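Long-range contacts in restriction endonuclease S subunits (Thermoanaerobacter tengcongensis, PDB 3OKG), which is the DNA-specificity (S) subunit of a type I methyltransferase, probably binding the target sequence and assembling with M subunits: residues P47-Y53 with P69-Q75; S61-I66 with K100-P106; G117-I121 with D161-Y165. One frame throughout, in Å; residues are numbered along the deposited sequence.

Contact 1. Residues P47-Y53 with P69-Q75; sequences PSTYFVY and PKEILGQ. With SO4 (sulfate ion), chain I.
Strands 50-53 and 70-73 run antiparallel, their axes 4.5 Å apart at closest approach, at the edge of a mixed four-stranded sheet in the first target recognition domain. Phe51 and Ile72, like Tyr53 and Lys70, form a hydrogen-bonded pair: Ile72 N reaches Phe51 O at 2.8 Å, almost straight at 178°, and Phe51 N returns a bond to Ile72 O. Gly74 N bonds to Thr49 O and Gln75 N to Pro47 O, carrying the join into the following 3-10 segment. Phe51 CG sits between its backbone N and carbonyl carbon (chi1 69°), bringing the ring back along Ile72, CE2 lying 3.8 Å from Ile72 CB. Ile72 CD1 extends to Tyr53 CB at 3.5 Å, and Ile113 and Ala81 touch both aromatic residues, buried on this face. With an alanine in place of Phe51, the CB and CG2 side of Ile72 would probably lose its aromatic cover, opening a gap toward Ile113 and Ala81. The opposite face carries Tyr50, Val52, Glu71 and Leu73; the Glu71 carboxylate stands perpendicular to the Tyr50 ring, and Val52 CG1 packs alongside Pro69 CB. A sulfate, probably from the crystallisation liquor and also bound by Asn46, accepts at O4 from both Ser48 N and Thr49 OG1. Leu73 CD1 makes a CH-pi contact over the Tyr50 ring, 3.8 Å from its centroid and 11° off the normal.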
# COMPACT_ATOMS: atom_id res chain seq x y z
N PRO A 47 -13.52 -4.62 -44.36
CA PRO A 47 -13.28 -5.89 -43.68
C PRO A 47 -11.80 -6.30 -43.72
O PRO A 47 -11.38 -6.97 -42.79
CB PRO A 47 -14.14 -6.89 -44.49
CG PRO A 47 -14.35 -6.19 -45.83
CD PRO A 47 -14.54 -4.77 -45.43
N SER A 48 -11.05 -5.91 -44.75
CA SER A 48 -9.65 -6.34 -44.85
C SER A 48 -8.69 -5.32 -44.32
O SER A 48 -7.48 -5.47 -44.48
CB SER A 48 -9.27 -6.63 -46.30
OG SER A 48 -9.95 -7.79 -46.74
N THR A 49 -9.22 -4.28 -43.70
CA THR A 49 -8.38 -3.18 -43.25
C THR A 49 -8.22 -3.22 -41.73
O THR A 49 -9.19 -3.31 -41.01
CB THR A 49 -8.99 -1.86 -43.67
OG1 THR A 49 -9.04 -1.82 -45.11
CG2 THR A 49 -8.14 -0.70 -43.18
N TYR A 50 -6.97 -3.21 -41.26
CA TYR A 50 -6.73 -3.21 -39.83
C TYR A 50 -7.06 -1.83 -39.26
O TYR A 50 -6.83 -0.82 -39.92
CB TYR A 50 -5.26 -3.55 -39.55
CG TYR A 50 -5.02 -5.05 -39.51
CD1 TYR A 50 -5.35 -5.79 -38.39
CD2 TYR A 50 -4.47 -5.72 -40.62
CE1 TYR A 50 -5.15 -7.18 -38.35
CE2 TYR A 50 -4.26 -7.12 -40.58
CZ TYR A 50 -4.60 -7.82 -39.45
OH TYR A 50 -4.41 -9.18 -39.39
N PHE A 51 -7.60 -1.80 -38.05
CA PHE A 51 -7.68 -0.54 -37.31
C PHE A 51 -7.23 -0.82 -35.88
O PHE A 51 -7.19 -1.97 -35.44
CB PHE A 51 -9.12 -0.00 -37.31
CG PHE A 51 -10.06 -0.82 -36.51
CD1 PHE A 51 -10.48 -0.39 -35.25
CD2 PHE A 51 -10.53 -2.03 -36.99
CE1 PHE A 51 -11.35 -1.16 -34.49
CE2 PHE A 51 -11.40 -2.81 -36.23
CZ PHE A 51 -11.82 -2.38 -34.98
N VAL A 52 -6.86 0.23 -35.15
CA VAL A 52 -6.48 0.04 -33.76
C VAL A 52 -7.66 0.38 -32.86
O VAL A 52 -8.29 1.43 -33.05
CB VAL A 52 -5.27 0.91 -33.39
CG1 VAL A 52 -4.91 0.68 -31.93
CG2 VAL A 52 -4.07 0.57 -34.28
N TYR A 53 -7.99 -0.51 -31.92
CA TYR A 53 -9.18 -0.35 -31.09
C TYR A 53 -8.79 -0.05 -29.65
O TYR A 53 -7.99 -0.78 -29.06
CB TYR A 53 -10.00 -1.63 -31.11
CG TYR A 53 -11.30 -1.55 -30.37
CD1 TYR A 53 -12.10 -0.42 -30.45
CD2 TYR A 53 -11.75 -2.62 -29.61
CE1 TYR A 53 -13.30 -0.34 -29.76
CE2 TYR A 53 -12.96 -2.56 -28.94
CZ TYR A 53 -13.72 -1.41 -29.03
OH TYR A 53 -14.92 -1.36 -28.36
N PRO A 69 -3.87 -1.02 -26.49
CA PRO A 69 -4.91 -1.11 -27.51
C PRO A 69 -4.60 -2.31 -28.41
O PRO A 69 -3.46 -2.79 -28.40
CB PRO A 69 -4.70 0.17 -28.30
CG PRO A 69 -3.21 0.41 -28.19
CD PRO A 69 -2.93 0.08 -26.75
N LYS A 70 -5.58 -2.79 -29.15
CA LYS A 70 -5.39 -3.99 -29.95
C LYS A 70 -5.61 -3.68 -31.40
O LYS A 70 -6.55 -2.98 -31.74
CB LYS A 70 -6.36 -5.10 -29.51
CG LYS A 70 -6.00 -6.46 -30.15
CD LYS A 70 -7.19 -7.41 -30.30
CE LYS A 70 -7.39 -8.28 -29.07
NZ LYS A 70 -8.46 -9.29 -29.30
N GLU A 71 -4.75 -4.20 -32.28
CA GLU A 71 -4.96 -3.98 -33.70
C GLU A 71 -5.88 -5.09 -34.18
O GLU A 71 -5.61 -6.28 -33.98
CB GLU A 71 -3.65 -3.92 -34.48
CG GLU A 71 -3.85 -3.45 -35.91
CD GLU A 71 -2.65 -2.72 -36.47
OE1 GLU A 71 -1.61 -2.68 -35.80
OE2 GLU A 71 -2.76 -2.17 -37.58
N ILE A 72 -6.96 -4.69 -34.82
CA ILE A 72 -8.02 -5.62 -35.19
C ILE A 72 -8.38 -5.50 -36.67
O ILE A 72 -8.39 -4.41 -37.24
CB ILE A 72 -9.28 -5.36 -34.35
CG1 ILE A 72 -8.97 -5.54 -32.87
CG2 ILE A 72 -10.42 -6.28 -34.78
CD1 ILE A 72 -10.10 -5.03 -31.94
N LEU A 73 -8.67 -6.64 -37.29
CA LEU A 73 -9.13 -6.64 -38.67
C LEU A 73 -10.57 -6.11 -38.72
O LEU A 73 -11.39 -6.48 -37.89
CB LEU A 73 -9.05 -8.08 -39.21
CG LEU A 73 -9.01 -8.27 -40.72
CD1 LEU A 73 -7.94 -7.45 -41.38
CD2 LEU A 73 -8.81 -9.76 -41.04
N GLY A 74 -10.88 -5.27 -39.71
CA GLY A 74 -12.19 -4.66 -39.76
C GLY A 74 -13.31 -5.68 -39.70
O GLY A 74 -14.32 -5.50 -39.02
N GLN A 75 -13.12 -6.78 -40.43
CA GLN A 75 -14.09 -7.87 -40.40
C GLN A 75 -14.48 -8.25 -38.98
O GLN A 75 -15.62 -8.60 -38.71
CB GLN A 75 -13.49 -9.10 -41.09
CG GLN A 75 -14.32 -10.33 -40.91
CD GLN A 75 -13.73 -11.51 -41.64
OE1 GLN A 75 -12.72 -11.39 -42.34
NE2 GLN A 75 -14.36 -12.68 -41.49
S SO4 I . -11.31 -3.27 -47.58
O1 SO4 I . -10.16 -3.27 -48.49
O2 SO4 I . -11.99 -1.98 -47.71
O3 SO4 I . -12.23 -4.35 -47.90
O4 SO4 I . -10.84 -3.48 -46.21

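Contact 2. Residues S61-I66 with K100-P106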
# COMPACT_ATOMS: atom_id res chain seq x y z
N SER A 61 -5.78 2.96 -15.62
CA SER A 61 -6.61 4.00 -14.99
C SER A 61 -5.83 4.74 -13.92
O SER A 61 -6.21 5.82 -13.49
CB SER A 61 -7.88 3.40 -14.35
OG SER A 61 -7.53 2.56 -13.26
N THR A 62 -4.73 4.13 -13.47
CA THR A 62 -3.92 4.78 -12.43
C THR A 62 -3.31 6.10 -12.87
O THR A 62 -3.27 7.06 -12.09
CB THR A 62 -2.85 3.83 -11.89
OG1 THR A 62 -3.51 2.69 -11.31
CG2 THR A 62 -1.99 4.53 -10.83
N VAL A 63 -2.84 6.18 -14.11
CA VAL A 63 -2.31 7.44 -14.60
C VAL A 63 -3.10 7.97 -15.79
O VAL A 63 -2.86 9.07 -16.25
CB VAL A 63 -0.86 7.33 -15.01
CG1 VAL A 63 -0.01 6.99 -13.79
CG2 VAL A 63 -0.72 6.25 -16.08
N GLY A 64 -4.07 7.19 -16.25
CA GLY A 64 -4.92 7.65 -17.33
C GLY A 64 -4.19 7.60 -18.67
O GLY A 64 -4.10 8.60 -19.36
N LYS A 65 -3.66 6.43 -19.02
CA LYS A 65 -2.87 6.34 -20.27
C LYS A 65 -3.36 5.16 -21.10
O LYS A 65 -3.70 4.12 -20.54
CB LYS A 65 -1.38 6.22 -19.96
CG LYS A 65 -0.46 6.19 -21.20
CD LYS A 65 1.00 5.93 -20.76
CE LYS A 65 1.96 6.07 -21.93
NZ LYS A 65 1.88 7.43 -22.59
N ILE A 66 -3.44 5.33 -22.42
CA ILE A 66 -3.81 4.20 -23.27
C ILE A 66 -2.52 3.36 -23.42
O ILE A 66 -1.56 3.79 -24.04
CB ILE A 66 -4.26 4.68 -24.63
CG1 ILE A 66 -5.58 5.48 -24.51
CG2 ILE A 66 -4.49 3.48 -25.58
CD1 ILE A 66 -5.82 6.36 -25.71
N LYS A 100 -11.81 6.10 -13.26
CA LYS A 100 -10.91 7.00 -14.00
C LYS A 100 -10.28 6.32 -15.21
O LYS A 100 -9.11 6.53 -15.52
CB LYS A 100 -9.81 7.58 -13.10
CG LYS A 100 -10.30 8.10 -11.76
CD LYS A 100 -11.01 9.40 -11.87
CE LYS A 100 -11.19 9.99 -10.44
NZ LYS A 100 -11.87 11.31 -10.48
N ASN A 101 -11.08 5.53 -15.90
CA ASN A 101 -10.68 5.08 -17.23
C ASN A 101 -10.81 6.25 -18.19
O ASN A 101 -11.78 6.41 -18.94
CB ASN A 101 -11.52 3.86 -17.65
CG ASN A 101 -11.12 2.64 -16.87
OD1 ASN A 101 -11.94 2.00 -16.22
ND2 ASN A 101 -9.82 2.33 -16.89
N ILE A 102 -9.80 7.12 -18.14
CA ILE A 102 -9.89 8.40 -18.81
C ILE A 102 -8.49 8.66 -19.34
O ILE A 102 -7.54 8.54 -18.58
CB ILE A 102 -10.21 9.52 -17.81
CG1 ILE A 102 -11.59 9.27 -17.15
CG2 ILE A 102 -10.15 10.90 -18.50
CD1 ILE A 102 -11.77 10.07 -15.86
N ALA A 103 -8.36 9.04 -20.62
CA ALA A 103 -7.01 9.08 -21.21
C ALA A 103 -6.95 10.06 -22.33
O ALA A 103 -7.98 10.39 -22.91
CB ALA A 103 -6.63 7.71 -21.71
N LEU A 104 -5.73 10.47 -22.66
CA LEU A 104 -5.49 11.41 -23.76
C LEU A 104 -4.99 10.62 -24.95
O LEU A 104 -4.11 9.79 -24.82
CB LEU A 104 -4.42 12.42 -23.34
CG LEU A 104 -3.98 13.47 -24.38
CD1 LEU A 104 -5.14 14.44 -24.69
CD2 LEU A 104 -2.75 14.20 -23.87
N VAL A 105 -5.58 10.86 -26.10
CA VAL A 105 -5.26 10.08 -27.28
C VAL A 105 -3.97 10.63 -27.90
O VAL A 105 -3.91 11.81 -28.25
CB VAL A 105 -6.41 10.14 -28.31
CG1 VAL A 105 -6.00 9.41 -29.63
CG2 VAL A 105 -7.70 9.53 -27.72
N PRO A 106 -2.93 9.79 -28.01
CA PRO A 106 -1.65 10.22 -28.58
C PRO A 106 -1.77 10.41 -30.09
O PRO A 106 -2.80 10.04 -30.65
CB PRO A 106 -0.72 9.05 -28.27
CG PRO A 106 -1.62 7.87 -28.19
CD PRO A 106 -2.91 8.37 -27.61
O HOH W 1 -3.21 9.82 -21.40
O HOH W 2 -2.75 7.87 -23.45
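Ile66 makes most of the apolar contact, its side chain reaching from the short strand 65-66 onto strand 102-104 and beyond. Its CG1 lies 3.7 Å from Ala103 CB, while CD1 goes on to Pro106 CD at 4.0 Å and to the CG2 branch of Val105. With CG1 anti to the carbonyl carbon (chi1 -66°) and the chain extended beyond it (chi2 160°), one side chain spans Ala103 to Pro106. The polar link between the backbones is made by two waters. One lies near Gly64 O and accepts from Leu104 N, 2.9 Å away; the other accepts from Ile66 N and donates to Leu104 O at 2.7 Å, so both backbone polar groups of Leu104 are served. The backbones also meet closely: Ala103 CA approaches Gly64 O at 3.5 Å in a CA-H...O contact, and Gly64 CA lies 3.0 Å from Ile102 O. Gly64, with positive phi, belongs to a G1 beta bulge with Lys65 opposite Asp60, and there is little room for a side chain beside Ile102 O. Ser61 CB rests 3.4 Å from Asn101 ND2, while Ser61 OG bonds to Lys397. The contact joins hairpin 59-66 to edge strand 102-104, which pairs with strand 90-93; helix 392-407 touches Ser61, helix 130-137 packs on Leu104, and Lys100 NZ forms a salt bridge with Asp140 at the start of helix 140-143.

Contact 3. Residues G117-I121 with D161-Y165; sequences GFCVI and DNDVY. With SO4 (sulfate ion), chain F.
A short helix, 161-165, packs against strand 118-121, an edge strand of the antiparallel three-stranded sheet in the first target recognition domain. The two segments run at 42° to each other with their axes 8.6 Å apart, and Tyr165 and Cys119 carry most of the join. The tyrosine CG is anti to the carbonyl carbon (chi1 -64°), which swings the ring from the helix toward the strand. Cys119 SG lies over one face of that ring, 3.8 Å from the centroid and displaced toward the rim near CE1 and CZ, a sulfur-aromatic contact. Val120 O lies at the ring's edge and accepts from Tyr165 OH at 2.6 Å; the hydroxyl approaches tilted 33° from the carbonyl plane. A water adds a second link: it accepts from Val120 N at 2.8 Å and donates to Tyr165 OH, with only a weak bond to Asp161 OD2. Both backbone polar groups of buried Val120 are therefore satisfied on the helix side, which probably also fixes the turn of the phenol ring.

Cys119 sits in a groove between Tyr165, Val164 and Asp161. Its SG, anti to the backbone N, touches Val164 CB at 3.9 Å, while Asp161 OD1 lies 3.3 Å from Cys119 CB. The other carboxylate oxygen, OD2, forms a salt bridge with Lys83, whose ammonium also bonds to Phe118 O. Ile121 CD1 meets Val164 CG1 at 4.0 Å, the two side chains crossing at about a right angle; its CG1 lies beside Tyr165 CE1, these side chains running in opposite directions. On the far side of the helix Asn162 ND2 donates to a sulfate, also bound by Thr160 OG1 and probably from the crystallisation liquor. The arrangement is that of a short helix laid across the edge strand of an antiparallel sheet, joined here by a tyrosine-to-backbone hydrogen bond.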
# COMPACT_ATOMS: atom_id res chain seq x y z
N GLY A 117 -18.50 3.08 -25.42
CA GLY A 117 -18.50 3.28 -23.97
C GLY A 117 -17.70 4.49 -23.48
O GLY A 117 -17.75 4.82 -22.29
N PHE A 118 -16.94 5.13 -24.37
CA PHE A 118 -16.26 6.38 -24.03
C PHE A 118 -16.98 7.58 -24.56
O PHE A 118 -17.38 7.63 -25.74
CB PHE A 118 -14.84 6.45 -24.62
CG PHE A 118 -13.86 5.45 -24.06
CD1 PHE A 118 -13.25 5.67 -22.83
CD2 PHE A 118 -13.50 4.32 -24.80
CE1 PHE A 118 -12.31 4.76 -22.31
CE2 PHE A 118 -12.55 3.40 -24.29
CZ PHE A 118 -11.94 3.63 -23.05
N CYS A 119 -17.07 8.61 -23.73
CA CYS A 119 -17.41 9.93 -24.23
C CYS A 119 -16.16 10.56 -24.85
O CYS A 119 -15.11 10.63 -24.20
CB CYS A 119 -17.90 10.80 -23.06
SG CYS A 119 -18.21 12.50 -23.52
N VAL A 120 -16.27 11.05 -26.09
CA VAL A 120 -15.08 11.59 -26.79
C VAL A 120 -15.09 13.12 -26.67
O VAL A 120 -16.00 13.77 -27.13
CB VAL A 120 -15.01 11.14 -28.28
CG1 VAL A 120 -13.78 11.77 -28.96
CG2 VAL A 120 -14.87 9.60 -28.40
N ILE A 121 -14.08 13.66 -26.01
CA ILE A 121 -14.01 15.06 -25.65
C ILE A 121 -12.89 15.68 -26.47
O ILE A 121 -11.71 15.52 -26.14
CB ILE A 121 -13.70 15.17 -24.13
CG1 ILE A 121 -14.92 14.71 -23.31
CG2 ILE A 121 -13.25 16.57 -23.77
CD1 ILE A 121 -14.54 14.22 -21.87
N ASP A 161 -23.08 10.42 -22.62
CA ASP A 161 -22.07 11.37 -23.12
C ASP A 161 -22.54 12.80 -22.83
O ASP A 161 -21.77 13.66 -22.42
CB ASP A 161 -21.86 11.21 -24.62
CG ASP A 161 -21.20 9.89 -25.01
OD1 ASP A 161 -20.60 9.22 -24.15
OD2 ASP A 161 -21.30 9.51 -26.19
N ASN A 162 -23.82 13.08 -23.09
CA ASN A 162 -24.34 14.44 -22.78
C ASN A 162 -24.18 14.84 -21.31
O ASN A 162 -23.90 16.00 -21.01
CB ASN A 162 -25.81 14.60 -23.22
CG ASN A 162 -25.94 14.69 -24.72
OD1 ASN A 162 -24.99 15.08 -25.41
ND2 ASN A 162 -27.10 14.30 -25.24
N ASP A 163 -24.34 13.88 -20.40
CA ASP A 163 -24.14 14.16 -18.98
C ASP A 163 -22.70 14.68 -18.78
O ASP A 163 -22.45 15.64 -18.05
CB ASP A 163 -24.30 12.88 -18.14
CG ASP A 163 -25.75 12.41 -18.02
OD1 ASP A 163 -26.66 13.17 -18.39
OD2 ASP A 163 -25.96 11.27 -17.54
N VAL A 164 -21.75 14.02 -19.41
CA VAL A 164 -20.36 14.46 -19.27
C VAL A 164 -20.15 15.85 -19.89
O VAL A 164 -19.56 16.75 -19.28
CB VAL A 164 -19.39 13.42 -19.89
CG1 VAL A 164 -17.91 13.88 -19.79
CG2 VAL A 164 -19.59 12.02 -19.20
N TYR A 165 -20.66 16.05 -21.10
CA TYR A 165 -20.50 17.35 -21.76
C TYR A 165 -21.16 18.46 -20.95
O TYR A 165 -20.77 19.62 -21.04
CB TYR A 165 -21.09 17.35 -23.18
CG TYR A 165 -20.42 16.41 -24.16
CD1 TYR A 165 -19.02 16.37 -24.30
CD2 TYR A 165 -21.18 15.60 -24.98
CE1 TYR A 165 -18.41 15.51 -25.23
CE2 TYR A 165 -20.59 14.75 -25.91
CZ TYR A 165 -19.20 14.71 -26.04
OH TYR A 165 -18.63 13.84 -26.95
S SO4 F . -29.20 12.21 -23.38
O1 SO4 F . -28.33 11.45 -24.27
O2 SO4 F . -29.74 13.37 -24.10
O3 SO4 F . -30.27 11.32 -22.91
O4 SO4 F . -28.44 12.69 -22.23
O HOH W 3 -18.53 10.74 -27.67

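How the contacts relate
All three contacts lie in the first target recognition domain. Contacts 1 and 2 are partly buried, contact 1 having the more exposed residues and lying farthest from the chain's centre; it is an edge-strand pairing bound mainly by backbone hydrogen bonds. Contacts 2 and 3 reach the same three-stranded sheet at its outermost strands, 102-104 and 118-121, and touch where Asn101 O meets Phe118 CE1 at 3.8 Å. Contact 2 relies on waters and one isoleucine, whereas contact 3, the buried one, uses a tyrosine hydroxyl, a cysteine sulfur and aliphatic packing against a helix. Contacts 1 and 2 interleave along the chain, strand 65-66 leading into 70-73, while contact 3 follows both.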